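Local coordinates for MGS-M5 (Unidentified, PDB 4Q3N), which probably interconverts lactate and pyruvate with nicotinamide adenine dinucleotide as cofactor, as a four-chain member of the L-lactate dehydrogenase family built on a Rossmann fold, at residues N113-V118 with H138-G143; N121-L126 with I142-S147; L126-W131 with E266-I271; L253-L258 with A275-D280; N260-C265 with I285-L290. All blocks are in the same frame, centred on the assembly; numbering follows the deposited sequence. Where two conformers were deposited one is given.

Contact 1: residues N113-V118 with H138-G143; sequences NGILLV and HSRVIG
At the edge of the parallel Rossmann sheet, strand 115-118 runs beside strand 141-143, outermost on that side within the chain. Three nearly straight backbone bonds join them: L116 N to R140 O at 2.8 Å, then I142 N to L116 O and V118 N to I142 O. The side chain of R140 works just ahead of where the pairing begins. With CG beside the backbone N (chi1 -45°) and bends at chi2 and chi3, it folds back across I115 at about a right angle, I115 CG1 lying 3.8 Å above the centre of the guanidinium. R140 NH2 donates 3.0 Å to a lone pair of N113 O, in the plane of both groups, while NE donates to a water 2.7 Å from G114 O. NH1 bonds D280 O of the C-terminal domain. An alanine at R140 would probably loosen the loop entering strand 115-118 and a tie to the C-terminal domain, since all three guanidinium bonds and the cover over I115 would go. The two strands and helix 123-134 between them form a beta-alpha-beta unit. L116 and V141 lie side by side on the face toward that helix, L116 CD1 4.0 Å from V141 CG2. On the other face, which meets helix 232-246, I142 puts CG1 in the crowded position between N and carbonyl carbon (chi1 57°), bringing it 3.8 Å from L117 CD1.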
# COMPACT_ATOMS: atom_id res chain seq x y z
N ASN A 113 19.53 19.42 11.93
CA ASN A 113 20.70 18.94 11.24
C ASN A 113 20.29 17.85 10.28
O ASN A 113 20.99 16.85 10.15
CB ASN A 113 21.78 18.40 12.23
CG ASN A 113 23.15 18.22 11.55
OD1 ASN A 113 23.40 18.76 10.46
ND2 ASN A 113 24.04 17.47 12.19
N GLY A 114 19.15 18.05 9.61
CA GLY A 114 18.65 17.06 8.69
C GLY A 114 18.91 17.54 7.26
O GLY A 114 19.87 18.25 6.98
N ILE A 115 18.02 17.15 6.37
CA ILE A 115 18.13 17.49 4.96
C ILE A 115 17.15 18.62 4.59
O ILE A 115 16.02 18.64 5.09
CB ILE A 115 17.82 16.22 4.13
CG1 ILE A 115 18.95 15.18 4.40
CG2 ILE A 115 17.62 16.49 2.63
CD1 ILE A 115 18.51 13.80 3.90
N LEU A 116 17.57 19.55 3.73
CA LEU A 116 16.67 20.60 3.19
C LEU A 116 16.28 20.27 1.78
O LEU A 116 17.15 19.96 0.94
CB LEU A 116 17.35 22.01 3.18
CG LEU A 116 17.75 22.59 4.54
CD1 LEU A 116 18.51 23.93 4.36
CD2 LEU A 116 16.51 22.80 5.45
N LEU A 117 14.99 20.37 1.52
CA LEU A 117 14.42 20.19 0.18
C LEU A 117 13.66 21.45 -0.23
O LEU A 117 12.63 21.77 0.38
CB LEU A 117 13.46 19.00 0.16
CG LEU A 117 12.62 18.76 -1.09
CD1 LEU A 117 13.50 18.76 -2.35
CD2 LEU A 117 11.84 17.38 -0.97
N VAL A 118 14.14 22.16 -1.24
CA VAL A 118 13.53 23.45 -1.62
C VAL A 118 12.58 23.20 -2.79
O VAL A 118 12.98 22.57 -3.76
CB VAL A 118 14.62 24.48 -2.00
CG1 VAL A 118 13.96 25.79 -2.49
CG2 VAL A 118 15.50 24.76 -0.80
N HIS A 138 26.58 20.30 0.77
CA HIS A 138 25.64 20.37 -0.34
C HIS A 138 24.94 19.02 -0.55
O HIS A 138 23.89 19.00 -1.18
CB HIS A 138 26.34 20.81 -1.63
CG HIS A 138 27.59 20.05 -1.93
ND1 HIS A 138 27.59 18.91 -2.71
CD2 HIS A 138 28.87 20.26 -1.54
CE1 HIS A 138 28.83 18.45 -2.80
NE2 HIS A 138 29.62 19.25 -2.10
N SER A 139 25.47 17.91 -0.02
CA SER A 139 24.72 16.64 -0.23
C SER A 139 23.42 16.58 0.61
O SER A 139 22.61 15.66 0.47
CB SER A 139 25.60 15.43 0.14
OG SER A 139 26.01 15.51 1.50
N ARG A 140 23.28 17.52 1.55
CA ARG A 140 22.12 17.60 2.47
C ARG A 140 21.16 18.71 2.10
O ARG A 140 20.22 19.00 2.84
CB ARG A 140 22.61 17.88 3.90
CG ARG A 140 23.81 17.02 4.30
CD ARG A 140 23.37 15.66 4.86
NE ARG A 140 22.66 15.79 6.14
CZ ARG A 140 22.00 14.78 6.72
NH1 ARG A 140 22.00 13.57 6.14
NH2 ARG A 140 21.38 14.96 7.88
N VAL A 141 21.44 19.38 1.00
CA VAL A 141 20.48 20.42 0.54
C VAL A 141 20.18 20.20 -0.92
O VAL A 141 21.09 20.16 -1.74
CB VAL A 141 21.05 21.87 0.71
CG1 VAL A 141 20.04 22.93 0.14
CG2 VAL A 141 21.36 22.13 2.17
N ILE A 142 18.90 20.01 -1.24
CA ILE A 142 18.52 19.77 -2.61
C ILE A 142 17.30 20.59 -2.97
O ILE A 142 16.59 21.13 -2.10
CB ILE A 142 18.19 18.23 -2.84
CG1 ILE A 142 17.09 17.78 -1.88
CG2 ILE A 142 19.44 17.42 -2.63
CD1 ILE A 142 16.61 16.33 -2.13
N GLY A 143 17.03 20.65 -4.27
CA GLY A 143 15.77 21.23 -4.73
C GLY A 143 14.99 20.18 -5.54
O GLY A 143 15.56 19.20 -5.99
O HOH W 1 22.49 18.17 7.67

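Contact 2: residues N121-L126 with I142-S147; sequences NPVDVL and IGSGTS
From its CB, V123 points toward the backbone leaving strand 141-143, and its two methyls both press on it. CG1 takes the crowded position between backbone N and carbonyl carbon (chi1 62°) and lies 3.9 Å from G145 N. CG2, anti to the backbone N, makes the closer approach: 3.6 Å to S144 N and 3.8 Å to S144 OG, with G143 CA just beyond. Glycine suits position 143 because a CB there would clash with this very methyl. V123 begins helix 123-134, the connection of a beta-alpha-beta unit, with P122 as N-cap after a cis peptide bond; the contact therefore sets the start of the crossover helix against the end of the strand it leads to. Next along, D124 brings OD1 to 4.2 Å from G145 CA, a touch without a bond, for its carboxylate is held by S256 OG and by the backbone N of H176. The chain turns away from V123 in a type II' beta turn from S144 to S147, whose second position asks for a positive phi; G145, at 50°, meets that demand. S144 O is gripped twice by S147, from N at 3.1 Å and from OG at 2.7 Å, the hydroxyl lying in the carbonyl plane on a lone pair.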
# COMPACT_ATOMS: atom_id res chain seq x y z
N ASN A 121 9.93 28.41 -6.20
CA ASN A 121 10.50 28.82 -7.47
C ASN A 121 11.09 30.20 -7.41
O ASN A 121 10.54 31.05 -6.73
CB ASN A 121 9.45 28.79 -8.58
CG ASN A 121 9.15 27.37 -9.02
OD1 ASN A 121 7.99 26.97 -9.14
ND2 ASN A 121 10.20 26.59 -9.25
N PRO A 122 12.20 30.45 -8.15
CA PRO A 122 12.88 29.50 -9.07
C PRO A 122 13.77 28.54 -8.29
O PRO A 122 14.69 28.94 -7.56
CB PRO A 122 13.69 30.43 -10.00
CG PRO A 122 13.92 31.64 -9.20
CD PRO A 122 12.75 31.82 -8.28
N VAL A 123 13.45 27.27 -8.40
CA VAL A 123 13.93 26.30 -7.45
C VAL A 123 15.46 26.10 -7.53
O VAL A 123 16.11 25.90 -6.52
CB VAL A 123 13.18 24.95 -7.65
CG1 VAL A 123 13.43 24.37 -9.07
CG2 VAL A 123 13.59 23.91 -6.57
N ASP A 124 16.06 26.19 -8.72
CA ASP A 124 17.50 25.94 -8.81
C ASP A 124 18.26 27.04 -8.12
O ASP A 124 19.20 26.78 -7.37
CB ASP A 124 17.95 25.79 -10.27
CG ASP A 124 17.21 24.66 -10.98
OD1 ASP A 124 17.34 23.50 -10.54
OD2 ASP A 124 16.45 24.95 -11.93
N VAL A 125 17.85 28.30 -8.32
CA VAL A 125 18.61 29.39 -7.71
C VAL A 125 18.34 29.37 -6.20
O VAL A 125 19.27 29.53 -5.42
CB VAL A 125 18.29 30.79 -8.32
CG1 VAL A 125 18.32 30.75 -9.86
CG2 VAL A 125 17.00 31.34 -7.80
N LEU A 126 17.11 29.09 -5.79
CA LEU A 126 16.76 29.16 -4.37
C LEU A 126 17.36 27.99 -3.59
O LEU A 126 17.70 28.15 -2.41
CB LEU A 126 15.23 29.23 -4.19
CG LEU A 126 14.63 30.56 -4.69
CD1 LEU A 126 13.13 30.56 -4.45
CD2 LEU A 126 15.32 31.83 -4.08
N ILE A 142 18.90 20.01 -1.24
CA ILE A 142 18.52 19.77 -2.61
C ILE A 142 17.30 20.59 -2.97
O ILE A 142 16.59 21.13 -2.10
CB ILE A 142 18.19 18.23 -2.84
CG1 ILE A 142 17.09 17.78 -1.88
CG2 ILE A 142 19.44 17.42 -2.63
CD1 ILE A 142 16.61 16.33 -2.13
N GLY A 143 17.03 20.65 -4.27
CA GLY A 143 15.77 21.23 -4.73
C GLY A 143 14.99 20.18 -5.54
O GLY A 143 15.56 19.20 -5.99
N SER A 144 13.70 20.42 -5.78
CA SER A 144 12.91 19.46 -6.53
C SER A 144 13.28 19.44 -8.03
O SER A 144 12.95 18.47 -8.74
CB SER A 144 11.42 19.73 -6.35
OG SER A 144 11.08 21.06 -6.64
N GLY A 145 13.94 20.50 -8.51
CA GLY A 145 14.53 20.49 -9.84
C GLY A 145 13.57 20.03 -10.93
O GLY A 145 12.43 20.47 -11.01
N THR A 146 14.03 19.13 -11.78
CA THR A 146 13.23 18.72 -12.94
C THR A 146 12.54 17.36 -12.69
O THR A 146 12.19 16.63 -13.62
CB THR A 146 14.13 18.64 -14.19
OG1 THR A 146 15.30 17.91 -13.85
CG2 THR A 146 14.56 20.08 -14.68
N SER A 147 12.36 16.99 -11.42
CA SER A 147 11.68 15.71 -11.13
C SER A 147 10.25 15.72 -11.71
O SER A 147 9.83 14.76 -12.34
CB SER A 147 11.64 15.46 -9.61
OG SER A 147 11.03 16.61 -8.97

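Contact 3: residues L126-W131 with E266-I271; sequences LAYVAW and EDQVYI
Y270 holds its ring at a chi1 of -97°, well off a staggered position, against helix 123-134. From CD2 to CE1 the ring follows about one turn of the helix: CD2 is 3.8 Å from A127 CB, CD1 3.6 Å from Y128 CA, and CE1 3.6 Å from W131 CB. Alanine at 127 lets the ring come close, and A127 O sits above one face, displaced toward its rim. The Y270 hydroxyl passes on to hydrogen-bond V141 O on the sheet. A leucine here would probably loosen the hold of strand 270-278 on strand 141-143 and on helix 123-134, since the bond to V141 O and the flat surface against A127 and W131 would go. The five-membered ring of W131 is oblique to Y270, planes 48° apart, and W131 CE3 sits above the rim of one face of Y128, on the same helix. Q268, bent at chi2 and centre of an inverse gamma turn before strand 270-278, brings NE2 to the edge of the indole and donates weakly to Y128 OH at 3.1 Å, also reached weakly by R306. Rossmann crossover helix and C-terminal strand thus meet in a helix-to-strand domain interface.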
# COMPACT_ATOMS: atom_id res chain seq x y z
N LEU A 126 17.11 29.09 -5.79
CA LEU A 126 16.76 29.16 -4.37
C LEU A 126 17.36 27.99 -3.59
O LEU A 126 17.70 28.15 -2.41
CB LEU A 126 15.23 29.23 -4.19
CG LEU A 126 14.63 30.56 -4.69
CD1 LEU A 126 13.13 30.56 -4.45
CD2 LEU A 126 15.32 31.83 -4.08
N ALA A 127 17.57 26.86 -4.26
CA ALA A 127 18.29 25.75 -3.62
C ALA A 127 19.75 26.13 -3.36
O ALA A 127 20.33 25.81 -2.28
CB ALA A 127 18.20 24.46 -4.51
N TYR A 128 20.35 26.83 -4.29
CA TYR A 128 21.72 27.31 -4.08
C TYR A 128 21.74 28.28 -2.89
O TYR A 128 22.64 28.26 -2.03
CB TYR A 128 22.27 27.99 -5.36
CG TYR A 128 23.73 28.41 -5.30
CD1 TYR A 128 24.10 29.62 -4.75
CD2 TYR A 128 24.73 27.58 -5.80
CE1 TYR A 128 25.43 30.01 -4.68
CE2 TYR A 128 26.05 27.96 -5.75
CZ TYR A 128 26.40 29.18 -5.18
OH TYR A 128 27.72 29.55 -5.14
N VAL A 129 20.75 29.18 -2.87
CA VAL A 129 20.68 30.16 -1.80
C VAL A 129 20.53 29.44 -0.46
O VAL A 129 21.25 29.73 0.49
CB VAL A 129 19.53 31.15 -2.01
CG1 VAL A 129 19.28 32.00 -0.72
CG2 VAL A 129 19.89 32.08 -3.21
N ALA A 130 19.61 28.48 -0.40
CA ALA A 130 19.39 27.74 0.83
C ALA A 130 20.67 27.01 1.22
O ALA A 130 21.04 26.96 2.40
CB ALA A 130 18.23 26.75 0.66
N TRP A 131 21.38 26.47 0.23
CA TRP A 131 22.61 25.75 0.54
C TRP A 131 23.62 26.69 1.22
O TRP A 131 24.14 26.41 2.32
CB TRP A 131 23.21 25.12 -0.74
CG TRP A 131 24.64 24.68 -0.52
CD1 TRP A 131 25.10 23.86 0.49
CD2 TRP A 131 25.79 25.04 -1.30
NE1 TRP A 131 26.47 23.70 0.38
CE2 TRP A 131 26.92 24.42 -0.70
CE3 TRP A 131 25.98 25.82 -2.45
CZ2 TRP A 131 28.22 24.58 -1.20
CZ3 TRP A 131 27.26 25.96 -2.94
CH2 TRP A 131 28.38 25.35 -2.31
N GLU A 266 29.16 24.93 -15.58
CA GLU A 266 29.46 25.68 -14.35
C GLU A 266 29.44 24.78 -13.12
O GLU A 266 28.48 24.03 -12.92
CB GLU A 266 28.46 26.83 -14.17
CG GLU A 266 28.97 27.99 -13.33
CD GLU A 266 29.98 28.86 -14.09
OE1 GLU A 266 29.59 29.69 -14.94
OE2 GLU A 266 31.18 28.70 -13.84
N ASP A 267 30.48 24.86 -12.30
CA ASP A 267 30.55 24.05 -11.09
C ASP A 267 29.65 24.61 -9.99
O ASP A 267 28.99 23.86 -9.27
CB ASP A 267 32.00 23.98 -10.61
CG ASP A 267 32.85 23.07 -11.48
OD1 ASP A 267 32.32 22.50 -12.46
OD2 ASP A 267 34.04 22.90 -11.17
N GLN A 268 29.61 25.94 -9.87
CA GLN A 268 28.90 26.55 -8.74
C GLN A 268 27.47 26.98 -9.11
O GLN A 268 27.13 28.18 -9.11
CB GLN A 268 29.73 27.72 -8.20
CG GLN A 268 30.97 27.23 -7.47
CD GLN A 268 30.63 26.67 -6.09
OE1 GLN A 268 30.95 25.52 -5.78
NE2 GLN A 268 29.98 27.50 -5.25
N VAL A 269 26.66 25.99 -9.45
CA VAL A 269 25.22 26.14 -9.63
C VAL A 269 24.52 24.91 -9.15
O VAL A 269 25.08 23.80 -9.24
CB VAL A 269 24.79 26.32 -11.10
CG1 VAL A 269 25.22 27.66 -11.63
CG2 VAL A 269 25.36 25.20 -11.98
N TYR A 270 23.30 25.09 -8.66
CA TYR A 270 22.40 23.98 -8.45
C TYR A 270 21.68 23.86 -9.75
O TYR A 270 21.30 24.90 -10.36
CB TYR A 270 21.43 24.24 -7.30
CG TYR A 270 21.89 23.62 -5.98
CD1 TYR A 270 22.95 24.18 -5.26
CD2 TYR A 270 21.26 22.47 -5.47
CE1 TYR A 270 23.36 23.63 -4.04
CE2 TYR A 270 21.65 21.92 -4.23
CZ TYR A 270 22.71 22.50 -3.54
OH TYR A 270 23.12 21.97 -2.34
N ILE A 271 21.50 22.63 -10.22
CA ILE A 271 20.87 22.41 -11.52
C ILE A 271 20.29 21.00 -11.59
O ILE A 271 20.71 20.13 -10.83
CB ILE A 271 21.92 22.68 -12.65
CG1 ILE A 271 21.28 22.79 -14.04
CG2 ILE A 271 23.06 21.66 -12.56
CD1 ILE A 271 22.32 23.28 -15.10

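Contact 4: residues L253-L258 with A275-D280; sequences LPISVL and AVLNKD
Peptide units are the flat groups here, and the two that pair are approached differently. The N-H of L253 arrives in the plane of the A275 carbonyl, 2.9 Å from N to O, whereas the N-H of A275 reaches L253 O from above its carbonyl plane, 45° out of it, at 2.8 Å. This antiparallel hydrogen-bonded pair lies in the beta hairpin of strands 251-258 and 270-278, whose short segments here run at 92° to each other. Aliphatic side chains fill the corner between them. A275 CB is 4.0 Å from I255 CG1 and 4.1 Å from V257 CG1, and its small size suits a place where two branched neighbours converge. I255, its CG1 in the crowded position (chi1 45°), meets L277 tip to tip, CD1 to CD2 at 4.0 Å; both also rest on I241 of helix 232-246. L253 crosses L277 at about a right angle, CD1 against CD1, and packs on F54 of a neighbouring subunit. At the end of the strand, N278 OD1 accepts D280 N in the plane of its amide carbonyl, making an Asx turn that suits asparagine. K279 NZ bridges to D280 OD1 at 3.2 Å, on the syn lone pair.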
# COMPACT_ATOMS: atom_id res chain seq x y z
N LEU A 253 16.89 9.88 -9.05
CA LEU A 253 15.88 10.90 -9.44
C LEU A 253 16.54 12.18 -9.92
O LEU A 253 17.55 12.60 -9.37
CB LEU A 253 14.96 11.27 -8.27
CG LEU A 253 14.11 10.11 -7.72
CD1 LEU A 253 13.52 10.50 -6.40
CD2 LEU A 253 12.97 9.67 -8.71
N PRO A 254 15.94 12.85 -10.91
CA PRO A 254 16.49 14.12 -11.36
C PRO A 254 16.01 15.18 -10.40
O PRO A 254 14.81 15.30 -10.18
CB PRO A 254 15.92 14.29 -12.76
CG PRO A 254 14.60 13.50 -12.74
CD PRO A 254 14.83 12.36 -11.76
N ILE A 255 16.96 15.86 -9.75
CA ILE A 255 16.65 16.90 -8.76
C ILE A 255 17.66 18.00 -8.91
O ILE A 255 18.65 17.81 -9.62
CB ILE A 255 16.72 16.34 -7.32
CG1 ILE A 255 17.98 15.49 -7.14
CG2 ILE A 255 15.55 15.41 -7.06
CD1 ILE A 255 18.35 15.27 -5.67
N SER A 256 17.40 19.14 -8.27
CA SER A 256 18.37 20.22 -8.19
C SER A 256 19.52 19.86 -7.26
O SER A 256 19.30 19.66 -6.07
CB SER A 256 17.73 21.53 -7.69
OG SER A 256 16.69 22.00 -8.52
N VAL A 257 20.74 19.81 -7.80
CA VAL A 257 21.93 19.47 -7.00
C VAL A 257 23.08 20.33 -7.44
O VAL A 257 23.07 20.88 -8.57
CB VAL A 257 22.35 17.99 -7.17
CG1 VAL A 257 21.40 17.10 -6.41
CG2 VAL A 257 22.39 17.61 -8.67
N LEU A 258 24.08 20.45 -6.58
CA LEU A 258 25.23 21.27 -6.89
C LEU A 258 26.11 20.52 -7.89
O LEU A 258 26.66 19.45 -7.54
CB LEU A 258 26.04 21.59 -5.63
CG LEU A 258 27.24 22.52 -5.86
CD1 LEU A 258 26.76 24.01 -6.17
CD2 LEU A 258 28.23 22.51 -4.67
N ALA A 275 20.32 12.06 -9.64
CA ALA A 275 21.15 11.87 -8.47
C ALA A 275 20.63 10.70 -7.65
O ALA A 275 19.44 10.38 -7.68
CB ALA A 275 21.19 13.19 -7.61
N VAL A 276 21.55 10.07 -6.91
CA VAL A 276 21.22 8.95 -6.06
C VAL A 276 20.84 9.47 -4.68
O VAL A 276 21.68 10.07 -3.99
CB VAL A 276 22.42 7.96 -5.95
CG1 VAL A 276 22.02 6.76 -5.06
CG2 VAL A 276 22.84 7.48 -7.32
N LEU A 277 19.61 9.20 -4.26
CA LEU A 277 19.11 9.62 -2.93
C LEU A 277 18.99 8.45 -1.95
O LEU A 277 18.45 7.40 -2.29
CB LEU A 277 17.73 10.25 -3.07
CG LEU A 277 17.74 11.65 -3.72
CD1 LEU A 277 16.30 12.08 -4.06
CD2 LEU A 277 18.33 12.62 -2.69
N ASN A 278 19.43 8.67 -0.72
CA ASN A 278 19.23 7.66 0.32
C ASN A 278 19.04 8.43 1.64
O ASN A 278 18.83 9.65 1.62
CB ASN A 278 20.41 6.66 0.34
CG ASN A 278 21.73 7.30 0.74
OD1 ASN A 278 21.74 8.26 1.49
ND2 ASN A 278 22.87 6.74 0.26
N LYS A 279 19.12 7.77 2.78
CA LYS A 279 18.74 8.39 4.06
C LYS A 279 19.67 9.53 4.44
O LYS A 279 19.34 10.37 5.28
CB LYS A 279 18.78 7.35 5.20
CG LYS A 279 20.17 6.88 5.56
CD LYS A 279 20.08 5.82 6.67
CE LYS A 279 21.43 5.14 6.87
NZ LYS A 279 22.43 6.12 7.42
N ASP A 280 20.83 9.54 3.82
CA ASP A 280 21.86 10.56 4.16
C ASP A 280 21.80 11.75 3.20
O ASP A 280 22.58 12.70 3.37
CB ASP A 280 23.27 9.96 4.09
CG ASP A 280 23.46 8.83 5.08
OD1 ASP A 280 23.07 9.02 6.25
OD2 ASP A 280 23.97 7.76 4.66

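Contact 5: residues N260-C265 with I285-L290; sequences NGVYDC and IVKLKL
The hydroxyl of Y263 is gripped from two sides by the backbone of 285-290. It donates to V286 O at 2.6 Å, in the carbonyl plane on a lone pair, and accepts from L288 N at 2.8 Å along an almost straight bond. Over one face of the ring lies K287 CD, 3.6 Å from the centroid and nearly on the normal, a CH-pi contact of the lysine's aliphatic part. I285 CG2 meets the ring edge, 3.9 Å from CE1, and L290 CD1 approaches CE2 at the same distance from an oblique direction. Beside the ring, V262 and K287 slide past each other in opposite directions, CG1 against CB at 3.9 Å, while V262 CG2 meets I285; valine's two short branches let it touch both. In the next shell, bends at chi2 and chi4 carry K287 NZ back to L288 O at 2.8 Å; a water 3.2 Å from NZ bonds weakly to D264 OD2. N259 holds the backbone N of Y263, L273 and P274 of strand 270-278 pack on the tyrosine ring, and K192 of a neighbouring subunit binds K287 O. The contact joins the connection within the 251-258/270-278 hairpin to the segment leading into helix 292-311. Tyrosine suits this place because its one oxygen both donates and accepts, and each bond would be expected to strengthen the other.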
# COMPACT_ATOMS: atom_id res chain seq x y z
N ASN A 260 29.21 21.05 -9.21
CA ASN A 260 30.48 20.83 -8.50
C ASN A 260 31.45 19.98 -9.33
O ASN A 260 32.15 19.12 -8.79
CB ASN A 260 30.21 20.15 -7.15
CG ASN A 260 31.38 20.23 -6.17
OD1 ASN A 260 32.12 21.18 -6.17
ND2 ASN A 260 31.53 19.22 -5.32
N GLY A 261 31.51 20.21 -10.63
CA GLY A 261 32.52 19.54 -11.44
C GLY A 261 32.06 18.18 -12.00
O GLY A 261 32.77 17.56 -12.77
N VAL A 262 30.88 17.72 -11.64
CA VAL A 262 30.48 16.42 -12.18
C VAL A 262 30.25 16.53 -13.68
O VAL A 262 30.87 15.78 -14.43
CB VAL A 262 29.23 15.84 -11.50
CG1 VAL A 262 28.82 14.56 -12.25
CG2 VAL A 262 29.53 15.52 -10.03
N TYR A 263 29.43 17.48 -14.12
CA TYR A 263 29.26 17.73 -15.55
C TYR A 263 30.21 18.87 -15.95
O TYR A 263 30.74 19.60 -15.07
CB TYR A 263 27.77 18.05 -15.87
CG TYR A 263 26.87 16.82 -15.84
CD1 TYR A 263 26.43 16.28 -14.62
CD2 TYR A 263 26.47 16.19 -17.03
CE1 TYR A 263 25.62 15.14 -14.58
CE2 TYR A 263 25.63 15.05 -17.00
CZ TYR A 263 25.23 14.52 -15.77
OH TYR A 263 24.42 13.40 -15.73
N ASP A 264 30.51 19.07 -17.23
CA ASP A 264 31.52 20.12 -17.44
C ASP A 264 30.93 21.53 -17.55
O ASP A 264 31.65 22.47 -17.82
CB ASP A 264 32.41 19.81 -18.64
CG ASP A 264 31.65 19.41 -19.83
OD1 ASP A 264 30.57 20.00 -20.03
OD2 ASP A 264 32.12 18.51 -20.55
N CYS A 265 29.66 21.69 -17.25
CA CYS A 265 29.09 23.02 -17.10
C CYS A 265 29.57 23.68 -15.80
O CYS A 265 30.29 23.05 -15.04
CB CYS A 265 27.57 22.93 -17.13
SG CYS A 265 26.89 21.97 -15.77
N ILE A 285 26.02 12.33 -7.75
CA ILE A 285 25.29 12.71 -8.96
C ILE A 285 25.63 11.71 -10.04
O ILE A 285 26.79 11.35 -10.21
CB ILE A 285 25.70 14.10 -9.42
CG1 ILE A 285 25.31 15.11 -8.33
CG2 ILE A 285 25.05 14.44 -10.83
CD1 ILE A 285 25.83 16.54 -8.68
N VAL A 286 24.64 11.27 -10.79
CA VAL A 286 24.95 10.30 -11.83
C VAL A 286 25.44 11.06 -13.05
O VAL A 286 24.79 12.02 -13.51
CB VAL A 286 23.70 9.44 -12.16
CG1 VAL A 286 23.98 8.51 -13.34
CG2 VAL A 286 23.27 8.62 -10.88
N LYS A 287 26.57 10.65 -13.59
CA LYS A 287 27.11 11.33 -14.75
C LYS A 287 26.70 10.60 -16.02
O LYS A 287 27.15 9.51 -16.27
CB LYS A 287 28.63 11.44 -14.65
CG LYS A 287 29.34 11.99 -15.87
CD LYS A 287 28.81 13.35 -16.27
CE LYS A 287 29.72 13.96 -17.35
NZ LYS A 287 29.49 13.32 -18.70
N LEU A 288 25.81 11.19 -16.81
CA LEU A 288 25.45 10.61 -18.11
C LEU A 288 26.41 11.06 -19.18
O LEU A 288 26.92 12.18 -19.12
CB LEU A 288 24.03 11.03 -18.54
CG LEU A 288 22.96 10.68 -17.49
CD1 LEU A 288 21.64 11.40 -17.92
CD2 LEU A 288 22.80 9.12 -17.41
N LYS A 289 26.63 10.21 -20.19
CA LYS A 289 27.36 10.64 -21.41
C LYS A 289 26.37 11.44 -22.27
O LYS A 289 25.47 10.86 -22.86
CB LYS A 289 27.92 9.45 -22.21
CG LYS A 289 29.15 8.73 -21.64
CD LYS A 289 29.84 7.87 -22.75
CE LYS A 289 31.33 7.57 -22.49
NZ LYS A 289 31.65 6.38 -21.63
N LEU A 290 26.53 12.75 -22.34
CA LEU A 290 25.59 13.59 -23.10
C LEU A 290 26.09 13.71 -24.50
O LEU A 290 27.30 13.68 -24.70
CB LEU A 290 25.47 14.98 -22.48
CG LEU A 290 24.92 14.99 -21.07
CD1 LEU A 290 24.72 16.47 -20.56
CD2 LEU A 290 23.63 14.19 -20.94
O HOH W 2 30.94 15.36 -20.71

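Contacts 1 to 3 share the beta-alpha-beta unit of strands 115-118 and 141-143 with helix 123-134: contact 1 is its strand pair, contact 2 sets the helix start beside the last strand, and contact 3 receives the C-terminal domain on the same helix. Their centres are 9 to 11 Å apart. Contact 4 follows contacts 1 and 2 along the chain, yet its centre is only about 9 Å from contact 1, where G143 O meets S256 N. Contacts 3, 4 and 5 interleave in sequence around strands 251-258 and 270-278, contact 5 lying outermost, about 20 Å from contact 1. The Rossmann and C-terminal domains are thus joined closely, backbone included, through the edge strand.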